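Local coordinates for protein ATP-dependent helicase FUN30 (Saccharomyces cerevisiae S288c, PDB 5GN1) that uses ATP hydrolysis to remodel nucleosomes as a DNA helicase of the SNF2/RAD54 family, serving DNA end resection at double-strand breaks and heterochromatin organization, at residues Lys64-Glu69 with Arg108-His113; Ile70-Glu75 with Lys92-Ser97; Lys192-Ile197 with Val205-Leu210; Lys228-Asp233 with Ile245-Glu250. All blocks are in the same frame, centred on the assembly; numbering follows the deposited sequence.

Interaction 1: Lys64-Glu69 with Arg108-His113; sequences KIYDKE and RKASLH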
# COMPACT_ATOMS: atom_id res chain seq x y z
N LYS A 64 12.29 -4.56 11.36
CA LYS A 64 11.82 -4.55 12.74
C LYS A 64 10.31 -4.79 12.81
O LYS A 64 9.83 -5.61 13.62
CB LYS A 64 12.18 -3.23 13.42
CG LYS A 64 13.66 -3.10 13.76
CD LYS A 64 13.89 -2.03 14.84
CE LYS A 64 15.38 -1.73 15.04
NZ LYS A 64 15.59 -0.68 16.07
N ILE A 65 9.54 -4.09 11.98
CA ILE A 65 8.09 -4.24 11.96
C ILE A 65 7.71 -5.65 11.51
O ILE A 65 6.85 -6.29 12.12
CB ILE A 65 7.45 -3.18 11.04
CG1 ILE A 65 7.67 -1.77 11.60
CG2 ILE A 65 5.97 -3.47 10.83
CD1 ILE A 65 7.23 -0.66 10.65
N TYR A 66 8.34 -6.15 10.44
CA TYR A 66 8.03 -7.49 9.95
C TYR A 66 8.31 -8.55 11.02
O TYR A 66 7.50 -9.46 11.24
CB TYR A 66 8.84 -7.77 8.67
CG TYR A 66 8.29 -8.87 7.81
CD1 TYR A 66 8.62 -10.19 8.04
CD2 TYR A 66 7.44 -8.59 6.74
CE1 TYR A 66 8.11 -11.21 7.25
CE2 TYR A 66 6.93 -9.58 5.95
CZ TYR A 66 7.27 -10.90 6.21
OH TYR A 66 6.75 -11.91 5.43
N ASP A 67 9.46 -8.45 11.69
CA ASP A 67 9.84 -9.43 12.71
C ASP A 67 8.85 -9.43 13.87
O ASP A 67 8.51 -10.50 14.39
CB ASP A 67 11.25 -9.14 13.22
CG ASP A 67 12.35 -9.52 12.22
OD1 ASP A 67 12.09 -10.27 11.26
OD2 ASP A 67 13.50 -9.06 12.42
N LYS A 68 8.37 -8.26 14.28
CA LYS A 68 7.32 -8.18 15.30
C LYS A 68 6.07 -8.94 14.88
O LYS A 68 5.49 -9.70 15.67
CB LYS A 68 6.95 -6.72 15.59
CG LYS A 68 7.80 -6.01 16.62
CD LYS A 68 7.30 -4.58 16.85
CE LYS A 68 7.22 -3.78 15.55
NZ LYS A 68 7.12 -2.29 15.74
N GLU A 69 5.63 -8.74 13.63
CA GLU A 69 4.45 -9.45 13.14
C GLU A 69 4.70 -10.95 13.07
O GLU A 69 3.79 -11.75 13.35
CB GLU A 69 4.05 -8.94 11.76
CG GLU A 69 3.48 -7.54 11.77
CD GLU A 69 2.21 -7.43 12.62
OE1 GLU A 69 1.42 -8.40 12.65
OE2 GLU A 69 2.03 -6.38 13.26
N ARG A 108 1.81 -8.21 4.70
CA ARG A 108 1.77 -7.58 3.38
C ARG A 108 2.11 -6.10 3.48
O ARG A 108 2.94 -5.59 2.72
CB ARG A 108 0.40 -7.79 2.74
CG ARG A 108 0.13 -9.26 2.40
CD ARG A 108 -1.25 -9.50 1.80
NE ARG A 108 -1.47 -8.71 0.60
CZ ARG A 108 -2.65 -8.55 0.02
NH1 ARG A 108 -3.73 -9.13 0.53
NH2 ARG A 108 -2.78 -7.79 -1.07
N LYS A 109 1.49 -5.39 4.43
CA LYS A 109 1.76 -3.96 4.61
C LYS A 109 3.21 -3.70 5.01
O LYS A 109 3.81 -2.72 4.56
CB LYS A 109 0.80 -3.38 5.65
CG LYS A 109 -0.63 -3.32 5.15
CD LYS A 109 -1.59 -2.93 6.27
CE LYS A 109 -2.96 -2.58 5.71
NZ LYS A 109 -3.89 -2.26 6.82
N ALA A 110 3.77 -4.54 5.88
CA ALA A 110 5.16 -4.33 6.28
C ALA A 110 6.12 -4.52 5.11
O ALA A 110 7.16 -3.86 5.05
CB ALA A 110 5.51 -5.27 7.45
N SER A 111 5.79 -5.40 4.17
CA SER A 111 6.58 -5.53 2.94
C SER A 111 6.51 -4.28 2.06
O SER A 111 7.33 -4.15 1.14
CB SER A 111 6.08 -6.73 2.13
OG SER A 111 5.99 -7.91 2.91
N LEU A 112 5.55 -3.39 2.28
CA LEU A 112 5.32 -2.21 1.44
C LEU A 112 5.92 -0.94 2.01
O LEU A 112 6.68 -0.25 1.31
CB LEU A 112 3.81 -2.00 1.21
CG LEU A 112 3.15 -3.18 0.53
CD1 LEU A 112 1.63 -2.98 0.37
CD2 LEU A 112 3.84 -3.43 -0.82
N HIS A 113 5.57 -0.58 3.25
CA HIS A 113 5.96 0.72 3.78
C HIS A 113 5.76 0.83 5.29
O HIS A 113 4.68 0.50 5.80
CB HIS A 113 5.17 1.83 3.08
CG HIS A 113 5.89 3.13 3.04
ND1 HIS A 113 6.17 3.85 4.18
CD2 HIS A 113 6.43 3.82 2.01
CE1 HIS A 113 6.85 4.94 3.85
NE2 HIS A 113 7.03 4.93 2.54

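Interaction 2: Ile70-Glu75 with Lys92-Ser97; sequences IQIVLE and KSKLQS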
# COMPACT_ATOMS: atom_id res chain seq x y z
N ILE A 70 5.91 -11.35 12.67
CA ILE A 70 6.22 -12.77 12.59
C ILE A 70 6.22 -13.39 13.98
O ILE A 70 5.83 -14.55 14.15
CB ILE A 70 7.56 -13.00 11.86
CG1 ILE A 70 7.41 -12.74 10.36
CG2 ILE A 70 8.08 -14.43 12.10
CD1 ILE A 70 6.68 -13.85 9.61
N GLN A 71 6.59 -12.64 14.99
CA GLN A 71 6.56 -13.12 16.35
C GLN A 71 5.10 -13.36 16.77
O GLN A 71 4.82 -14.37 17.37
CB GLN A 71 7.24 -12.16 17.30
CG GLN A 71 7.38 -12.67 18.74
CD GLN A 71 8.21 -11.78 19.65
OE1 GLN A 71 8.80 -10.78 19.21
NE2 GLN A 71 8.27 -12.13 20.93
N ILE A 72 4.19 -12.46 16.43
CA ILE A 72 2.78 -12.67 16.73
C ILE A 72 2.27 -13.89 15.98
O ILE A 72 1.55 -14.73 16.55
CB ILE A 72 1.96 -11.40 16.40
CG1 ILE A 72 2.50 -10.21 17.18
CG2 ILE A 72 0.51 -11.62 16.76
CD1 ILE A 72 1.85 -8.87 16.82
N VAL A 73 2.68 -14.05 14.72
CA VAL A 73 2.30 -15.22 13.93
C VAL A 73 2.71 -16.50 14.66
O VAL A 73 1.97 -17.49 14.68
CB VAL A 73 2.93 -15.16 12.53
CG1 VAL A 73 2.70 -16.47 11.81
CG2 VAL A 73 2.34 -14.00 11.73
N LEU A 74 3.92 -16.51 15.22
CA LEU A 74 4.40 -17.67 15.97
C LEU A 74 3.55 -17.89 17.21
O LEU A 74 3.11 -19.02 17.47
CB LEU A 74 5.86 -17.48 16.36
CG LEU A 74 6.86 -17.34 15.21
CD1 LEU A 74 8.28 -17.09 15.74
CD2 LEU A 74 6.79 -18.57 14.30
N GLU A 75 3.33 -16.84 18.00
CA GLU A 75 2.51 -16.96 19.21
C GLU A 75 1.09 -17.37 18.87
O GLU A 75 0.47 -18.16 19.60
CB GLU A 75 2.53 -15.65 19.99
CG GLU A 75 3.90 -15.29 20.51
CD GLU A 75 4.01 -13.85 20.93
OE1 GLU A 75 3.03 -13.09 20.73
OE2 GLU A 75 5.07 -13.48 21.45
N LYS A 92 -0.18 -11.59 25.22
CA LYS A 92 -1.28 -12.54 25.32
C LYS A 92 -2.60 -11.90 24.88
O LYS A 92 -3.35 -12.49 24.10
CB LYS A 92 -1.41 -13.08 26.74
CG LYS A 92 -2.63 -13.97 26.94
CD LYS A 92 -2.78 -14.42 28.37
CE LYS A 92 -4.20 -14.90 28.63
NZ LYS A 92 -4.36 -15.50 29.99
N SER A 93 -2.89 -10.70 25.38
CA SER A 93 -4.16 -10.07 25.07
C SER A 93 -4.26 -9.71 23.59
O SER A 93 -5.36 -9.68 23.02
CB SER A 93 -4.35 -8.84 25.94
OG SER A 93 -3.14 -8.11 26.05
N LYS A 94 -3.11 -9.46 22.94
CA LYS A 94 -3.10 -9.16 21.51
C LYS A 94 -3.75 -10.28 20.70
O LYS A 94 -4.40 -10.01 19.69
CB LYS A 94 -1.66 -8.92 21.06
CG LYS A 94 -1.47 -8.78 19.56
CD LYS A 94 -2.13 -7.51 19.02
CE LYS A 94 -2.10 -7.50 17.50
NZ LYS A 94 -2.53 -6.19 16.94
N LEU A 95 -3.60 -11.53 21.15
CA LEU A 95 -4.06 -12.66 20.35
C LEU A 95 -5.58 -12.73 20.24
O LEU A 95 -6.09 -13.43 19.36
CB LEU A 95 -3.54 -13.98 20.92
CG LEU A 95 -2.05 -14.27 20.78
CD1 LEU A 95 -1.70 -15.62 21.39
CD2 LEU A 95 -1.62 -14.23 19.33
N GLN A 96 -6.31 -12.04 21.12
CA GLN A 96 -7.77 -12.16 21.09
C GLN A 96 -8.36 -11.55 19.82
O GLN A 96 -9.39 -12.02 19.33
CB GLN A 96 -8.39 -11.50 22.32
CG GLN A 96 -9.91 -11.61 22.39
CD GLN A 96 -10.48 -11.03 23.67
OE1 GLN A 96 -9.77 -10.36 24.43
NE2 GLN A 96 -11.76 -11.29 23.92
N SER A 97 -7.71 -10.53 19.28
CA SER A 97 -8.18 -9.89 18.06
C SER A 97 -7.35 -10.28 16.84
O SER A 97 -7.56 -9.73 15.76
CB SER A 97 -8.19 -8.37 18.25
OG SER A 97 -6.92 -7.87 18.64

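Interaction 3: Lys192-Ile197 with Val205-Leu210; sequences KLLKTI and VLIFSL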
# COMPACT_ATOMS: atom_id res chain seq x y z
N LYS A 192 14.51 4.20 -8.56
CA LYS A 192 15.42 3.77 -9.62
C LYS A 192 14.67 3.51 -10.92
O LYS A 192 15.05 4.01 -11.99
CB LYS A 192 16.18 2.53 -9.15
CG LYS A 192 17.09 1.92 -10.20
CD LYS A 192 17.91 0.77 -9.64
CE LYS A 192 18.75 0.13 -10.74
NZ LYS A 192 19.62 -0.95 -10.20
N LEU A 193 13.57 2.76 -10.84
CA LEU A 193 12.81 2.45 -12.05
C LEU A 193 12.20 3.70 -12.68
O LEU A 193 12.21 3.84 -13.91
CB LEU A 193 11.73 1.42 -11.73
CG LEU A 193 11.02 0.84 -12.95
CD1 LEU A 193 12.03 0.31 -13.97
CD2 LEU A 193 10.05 -0.24 -12.53
N LEU A 194 11.68 4.62 -11.86
CA LEU A 194 11.08 5.84 -12.40
C LEU A 194 12.12 6.70 -13.11
O LEU A 194 11.82 7.32 -14.14
CB LEU A 194 10.40 6.63 -11.28
CG LEU A 194 9.11 6.00 -10.71
CD1 LEU A 194 8.53 6.91 -9.66
CD2 LEU A 194 8.09 5.71 -11.80
N LYS A 195 13.34 6.78 -12.57
CA LYS A 195 14.39 7.54 -13.24
C LYS A 195 14.70 6.98 -14.62
O LYS A 195 14.84 7.73 -15.59
CB LYS A 195 15.65 7.59 -12.38
CG LYS A 195 16.65 8.61 -12.92
CD LYS A 195 18.07 8.40 -12.44
CE LYS A 195 19.07 9.07 -13.39
NZ LYS A 195 19.10 8.42 -14.74
N THR A 196 14.79 5.66 -14.74
CA THR A 196 14.98 5.05 -16.05
C THR A 196 13.85 5.41 -17.01
O THR A 196 14.10 5.85 -18.13
CB THR A 196 15.09 3.53 -15.91
OG1 THR A 196 16.24 3.20 -15.12
CG2 THR A 196 15.20 2.89 -17.27
N ILE A 197 12.60 5.24 -16.58
CA ILE A 197 11.45 5.43 -17.47
C ILE A 197 11.32 6.89 -17.86
O ILE A 197 11.11 7.23 -19.04
CB ILE A 197 10.16 4.94 -16.78
CG1 ILE A 197 10.17 3.42 -16.60
CG2 ILE A 197 8.91 5.41 -17.54
CD1 ILE A 197 9.04 2.94 -15.69
N VAL A 205 4.23 6.31 -17.37
CA VAL A 205 4.11 5.08 -16.59
C VAL A 205 2.82 5.11 -15.78
O VAL A 205 2.41 6.16 -15.28
CB VAL A 205 5.35 4.87 -15.68
CG1 VAL A 205 5.54 6.04 -14.69
CG2 VAL A 205 5.27 3.52 -14.95
N LEU A 206 2.17 3.95 -15.68
CA LEU A 206 1.06 3.72 -14.75
C LEU A 206 1.57 2.97 -13.52
O LEU A 206 2.29 1.98 -13.66
CB LEU A 206 -0.05 2.90 -15.39
CG LEU A 206 -0.47 3.31 -16.81
CD1 LEU A 206 -1.57 2.38 -17.32
CD2 LEU A 206 -0.91 4.77 -16.79
N ILE A 207 1.20 3.44 -12.33
CA ILE A 207 1.53 2.75 -11.08
C ILE A 207 0.23 2.27 -10.44
O ILE A 207 -0.67 3.08 -10.19
CB ILE A 207 2.32 3.64 -10.12
CG1 ILE A 207 3.52 4.26 -10.84
CG2 ILE A 207 2.81 2.80 -8.91
CD1 ILE A 207 4.35 5.19 -9.98
N PHE A 208 0.13 0.97 -10.18
CA PHE A 208 -1.06 0.36 -9.59
C PHE A 208 -0.78 -0.15 -8.18
O PHE A 208 0.27 -0.73 -7.93
CB PHE A 208 -1.55 -0.82 -10.43
CG PHE A 208 -2.16 -0.43 -11.72
CD1 PHE A 208 -3.49 -0.05 -11.79
CD2 PHE A 208 -1.41 -0.46 -12.89
CE1 PHE A 208 -4.06 0.31 -13.00
CE2 PHE A 208 -1.97 -0.11 -14.11
CZ PHE A 208 -3.30 0.28 -14.16
N SER A 209 -1.75 0.04 -7.27
CA SER A 209 -1.68 -0.56 -5.94
C SER A 209 -3.05 -1.03 -5.50
O SER A 209 -4.07 -0.42 -5.83
CB SER A 209 -1.13 0.41 -4.88
OG SER A 209 -1.10 -0.22 -3.61
N LEU A 210 -3.07 -2.13 -4.74
CA LEU A 210 -4.31 -2.61 -4.14
C LEU A 210 -4.68 -1.83 -2.89
O LEU A 210 -5.77 -2.05 -2.35
CB LEU A 210 -4.20 -4.10 -3.79
CG LEU A 210 -4.47 -5.07 -4.95
CD1 LEU A 210 -4.13 -6.50 -4.56
CD2 LEU A 210 -5.92 -4.97 -5.40

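Interaction 4: Lys228-Asp233 with Ile245-Glu250; sequences KFLRLD and IDKFYE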
# COMPACT_ATOMS: atom_id res chain seq x y z
N LYS A 228 5.43 15.19 -11.70
CA LYS A 228 3.99 15.43 -11.74
C LYS A 228 3.23 14.12 -11.93
O LYS A 228 3.70 13.19 -12.59
CB LYS A 228 3.61 16.40 -12.87
CG LYS A 228 4.21 17.80 -12.77
CD LYS A 228 3.87 18.63 -14.03
CE LYS A 228 4.72 19.90 -14.14
NZ LYS A 228 4.52 20.62 -15.46
N PHE A 229 2.03 14.05 -11.35
CA PHE A 229 1.25 12.83 -11.42
C PHE A 229 -0.23 13.18 -11.39
O PHE A 229 -0.63 14.28 -10.99
CB PHE A 229 1.60 11.87 -10.26
CG PHE A 229 1.18 12.39 -8.91
CD1 PHE A 229 2.01 13.24 -8.18
CD2 PHE A 229 -0.07 12.07 -8.38
CE1 PHE A 229 1.62 13.75 -6.97
CE2 PHE A 229 -0.48 12.57 -7.16
CZ PHE A 229 0.36 13.42 -6.45
N LEU A 230 -1.06 12.22 -11.82
CA LEU A 230 -2.50 12.24 -11.62
C LEU A 230 -2.90 10.95 -10.92
O LEU A 230 -2.13 9.98 -10.88
CB LEU A 230 -3.26 12.36 -12.95
CG LEU A 230 -2.96 13.61 -13.77
CD1 LEU A 230 -3.24 13.35 -15.26
CD2 LEU A 230 -3.77 14.81 -13.26
N ARG A 231 -4.12 10.94 -10.39
CA ARG A 231 -4.59 9.80 -9.61
C ARG A 231 -6.04 9.49 -9.93
O ARG A 231 -6.85 10.40 -10.10
CB ARG A 231 -4.43 10.08 -8.11
CG ARG A 231 -5.23 9.14 -7.21
CD ARG A 231 -4.82 9.33 -5.76
NE ARG A 231 -5.51 8.41 -4.86
CZ ARG A 231 -5.20 8.27 -3.57
NH1 ARG A 231 -4.21 8.99 -3.06
NH2 ARG A 231 -5.88 7.42 -2.80
N LEU A 232 -6.36 8.20 -10.00
CA LEU A 232 -7.71 7.72 -10.27
C LEU A 232 -7.89 6.41 -9.53
O LEU A 232 -7.17 5.45 -9.80
CB LEU A 232 -7.96 7.53 -11.78
CG LEU A 232 -9.38 7.22 -12.31
CD1 LEU A 232 -9.42 7.43 -13.80
CD2 LEU A 232 -9.87 5.80 -11.98
N ASP A 233 -8.86 6.36 -8.61
CA ASP A 233 -9.09 5.15 -7.84
C ASP A 233 -10.60 4.90 -7.77
O ASP A 233 -11.39 5.54 -8.47
CB ASP A 233 -8.42 5.25 -6.46
CG ASP A 233 -8.85 6.48 -5.65
OD1 ASP A 233 -10.03 6.87 -5.72
OD2 ASP A 233 -8.01 7.06 -4.95
N ILE A 245 -8.02 11.62 -17.28
CA ILE A 245 -7.47 10.89 -18.42
C ILE A 245 -7.02 11.85 -19.51
O ILE A 245 -5.89 11.76 -19.99
CB ILE A 245 -8.49 9.90 -18.99
CG1 ILE A 245 -8.81 8.84 -17.93
CG2 ILE A 245 -7.94 9.24 -20.25
CD1 ILE A 245 -9.89 7.87 -18.35
N ASP A 246 -7.90 12.77 -19.89
CA ASP A 246 -7.56 13.73 -20.92
C ASP A 246 -6.33 14.49 -20.50
O ASP A 246 -5.43 14.70 -21.31
CB ASP A 246 -8.68 14.72 -21.15
CG ASP A 246 -9.80 14.14 -21.90
OD1 ASP A 246 -9.63 13.07 -22.53
OD2 ASP A 246 -10.90 14.73 -21.88
N LYS A 247 -6.27 14.91 -19.24
CA LYS A 247 -5.07 15.63 -18.87
C LYS A 247 -3.81 14.81 -19.09
O LYS A 247 -2.77 15.34 -19.49
CB LYS A 247 -5.20 16.03 -17.43
CG LYS A 247 -4.73 17.40 -17.05
CD LYS A 247 -5.39 17.74 -15.73
CE LYS A 247 -4.75 18.93 -15.03
NZ LYS A 247 -5.38 19.10 -13.69
N PHE A 248 -3.90 13.51 -18.84
CA PHE A 248 -2.77 12.61 -18.99
C PHE A 248 -2.32 12.55 -20.44
O PHE A 248 -1.12 12.54 -20.73
CB PHE A 248 -3.13 11.21 -18.49
CG PHE A 248 -1.94 10.33 -18.24
CD1 PHE A 248 -0.87 10.78 -17.48
CD2 PHE A 248 -1.88 9.05 -18.77
CE1 PHE A 248 0.22 9.97 -17.25
CE2 PHE A 248 -0.78 8.24 -18.54
CZ PHE A 248 0.27 8.70 -17.78
N TYR A 249 -3.28 12.52 -21.35
CA TYR A 249 -2.98 12.46 -22.78
C TYR A 249 -2.43 13.78 -23.30
O TYR A 249 -1.57 13.79 -24.18
CB TYR A 249 -4.24 12.10 -23.57
CG TYR A 249 -4.50 10.62 -23.68
CD1 TYR A 249 -3.94 9.88 -24.72
CD2 TYR A 249 -5.30 9.96 -22.75
CE1 TYR A 249 -4.18 8.51 -24.83
CE2 TYR A 249 -5.54 8.61 -22.84
CZ TYR A 249 -4.99 7.88 -23.88
OH TYR A 249 -5.25 6.53 -23.97
N GLU A 250 -2.94 14.90 -22.78
CA GLU A 250 -2.67 16.21 -23.38
C GLU A 250 -1.34 16.80 -22.90
O GLU A 250 -0.64 17.47 -23.67
CB GLU A 250 -3.83 17.17 -23.08
CG GLU A 250 -3.83 18.49 -23.86
CD GLU A 250 -2.96 19.56 -23.23
OE1 GLU A 250 -2.65 19.47 -22.02
OE2 GLU A 250 -2.56 20.50 -23.95

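Interaction 1: Lys64-Glu69 with Arg108-His113
The methyl group of Ala110 fits between two side chains of the facing helix, Ile65 and Tyr66. Its CB lies 3.9 Å from CG2, the short branch of Ile65, and at the same 3.9 Å from CD2 of the Tyr66 ring, which it approaches obliquely. A small residue suits this place, because helices 60-82 and 100-110 come close together here: the CA atoms of Tyr66 and Ala110 are 5.6 Å apart, too near for a long side chain on that line. In Ile65 the CG2 methyl stands anti to the backbone N and faces Ala110, leaving the longer CG1-CD1 branch beside the backbone N.

Tyr66 works differently. Its CB does not point straight at the other helix, but with CG anti to the backbone N (chi1 -160°) the ring swings across to reach it. There the ring edge meets Ser111, whose OG sits near the ring plane, 3.6 Å from CE2. This is a contact of hydroxyl oxygen with ring edge, and the polar needs of both groups are met elsewhere: Ser111 OG is hydrogen-bonded to Leu107 O one turn back, and Tyr66 OH to the backbone N of Ile315, at the start of helix 315-322. The ring therefore spans from helix 60-82, past Ala110 and Ser111, to a third helix of this C-terminal part of the ATPase domain.

No hydrogen bond joins the two segments directly. Their buried contact rests on methyl and ring packing, while the bond of the Tyr66 hydroxyl to Ile315 should limit how far the ring can shift against Ala110.

Interaction 2: Ile70-Glu75 with Lys92-Ser97
Leu95 reaches toward helix 60-82 with both of its methyls. CD1 lies 3.8 Å from the backbone O of Glu75, a packing contact, and CD2 is 4.2 Å from CG2 of Ile72 and 4.4 Å from CB of Glu75. The CB of Leu95 leaves its backbone obliquely to the helix; with CG anti to the carbonyl carbon (chi1 -70°) and an extended second torsion, the forked tip is carried to the helix surface. Beside it, the aliphatic part of Lys94 covers the other branch of Ile72, its CE 4.2 Å from Ile72 CD1. A lysine suits this border, since its methylenes can pack on isoleucine in an exposed position.

After helix 60-82 the chain turns through a loop, and the short helix 89-94 is brought back against the side of the long one, lying across it; both segments fall in the SNF2-related part of the sequence. Further out, Leu95 also packs on His76 and Met79 of the long helix and on Pro86 of the connecting turn, while Ile72 continues onto Ser98 and onto Leu103 of helix 100-110. The carboxylate of Glu75 lies close to that of Glu91, a proximity of like charges that may raise the proton affinity of one of them.

Interaction 3: Lys192-Ile197 with Val205-Leu210
Apolar packing makes up the whole of the direct contact, and Leu194, Ile197, Val205 and Ile207 supply it. The CD2 methyl of Leu194 meets two strand residues, with CG1 of Val205 at 3.9 Å and CD1 of Ile207 at 4.2 Å. One turn on, Ile197 sends CD1 to the other methyl of Val205, CG2, also at 3.9 Å. Val205 is thereby straddled, one branch given to each helix residue, and its side chain crosses both at about a right angle. Its chi1 of 59° places CG1 between the backbone N and the carbonyl carbon, turning that methyl to Leu194, while CG2 lies anti to the N and faces Ile197. Beta-branched residues suit the strand, and Leu194 and Ile197 reach to them from the helix, whose axis passes 10.8 Å from that of the strand.

This is helix 185-200 laid nearly antiparallel (159°) on strand 205-209, a central strand of the parallel sheet in the RecA-like helicase C-terminal domain. Val205 and Ile207, two residues apart, present the same face of the sheet to the helix. Neighbours extend the apolar layer: Leu194 also touches Ile277 of strand 275-278 and Leu222 of helix 212-224.

Backbone hydrogen bonding ties each element to its own surroundings. Thr196 N and Ile197 N bond back to the carbonyls of Lys192 and Leu193, and Val205 pairs with Pro255 and Phe257, at the start of the neighbouring strand 256-260.

Interaction 4: Lys228-Asp233 with Ile245-Glu250
Leu230 carries most of this contact, reaching from the edge strand of the sheet to the helix that follows it. Its CB points toward helix 241-250, and with CG anti to the carbonyl carbon (chi1 -60°) the fork is projected across the gap. CD1 presses against the backbone where Lys247 passes into Phe248: it lies 3.6 Å from Phe248 N, a van der Waals neighbour, 3.9 Å from Phe248 CB and 4.0 Å from Lys247 CB. Leu230 CD2 instead meets CD of Lys247, at 4.2 Å, the two side chains crossing at about a right angle. Two residues along the strand, on the same face, Leu232 CD1 adds a looser touch to Ile245 CG1 at 4.4 Å.

The strand and helix run nearly antiparallel (152°), as the first two elements of the beta-alpha-beta unit completed by strand 256-260. Phe248 also turns its ring to an edge-to-face pair with Phe257 and a cation-pi contact with Lys204.

The side-chain packing between strand and helix is apolar. A forked leucine suits this place because one methyl can sit on the helix backbone while the other meets the Lys247 methylenes, so the joint depends on shape and burial of carbon.

Two neighbourhoods emerge. Interactions 1 and 2 share helix 60-82, on successive segments, and their centres are 15 Å apart; helices 100-110 and 89-94 pack against that one long helix. Interactions 3 and 4 belong to the RecA-like sheet, with centres 14 Å apart, and meet directly where Leu206 CD2 lies 3.9 Å from Phe248 CE2. Interaction 1 touches interaction 3 through Arg108 NH2 and Leu210 CD1, at 4.0 Å, which links it to the end of strand 205-209. Interaction 2 is remote from the sheet, its centre about 43 Å from that of interaction 4, on the opposite side of the chain's centre.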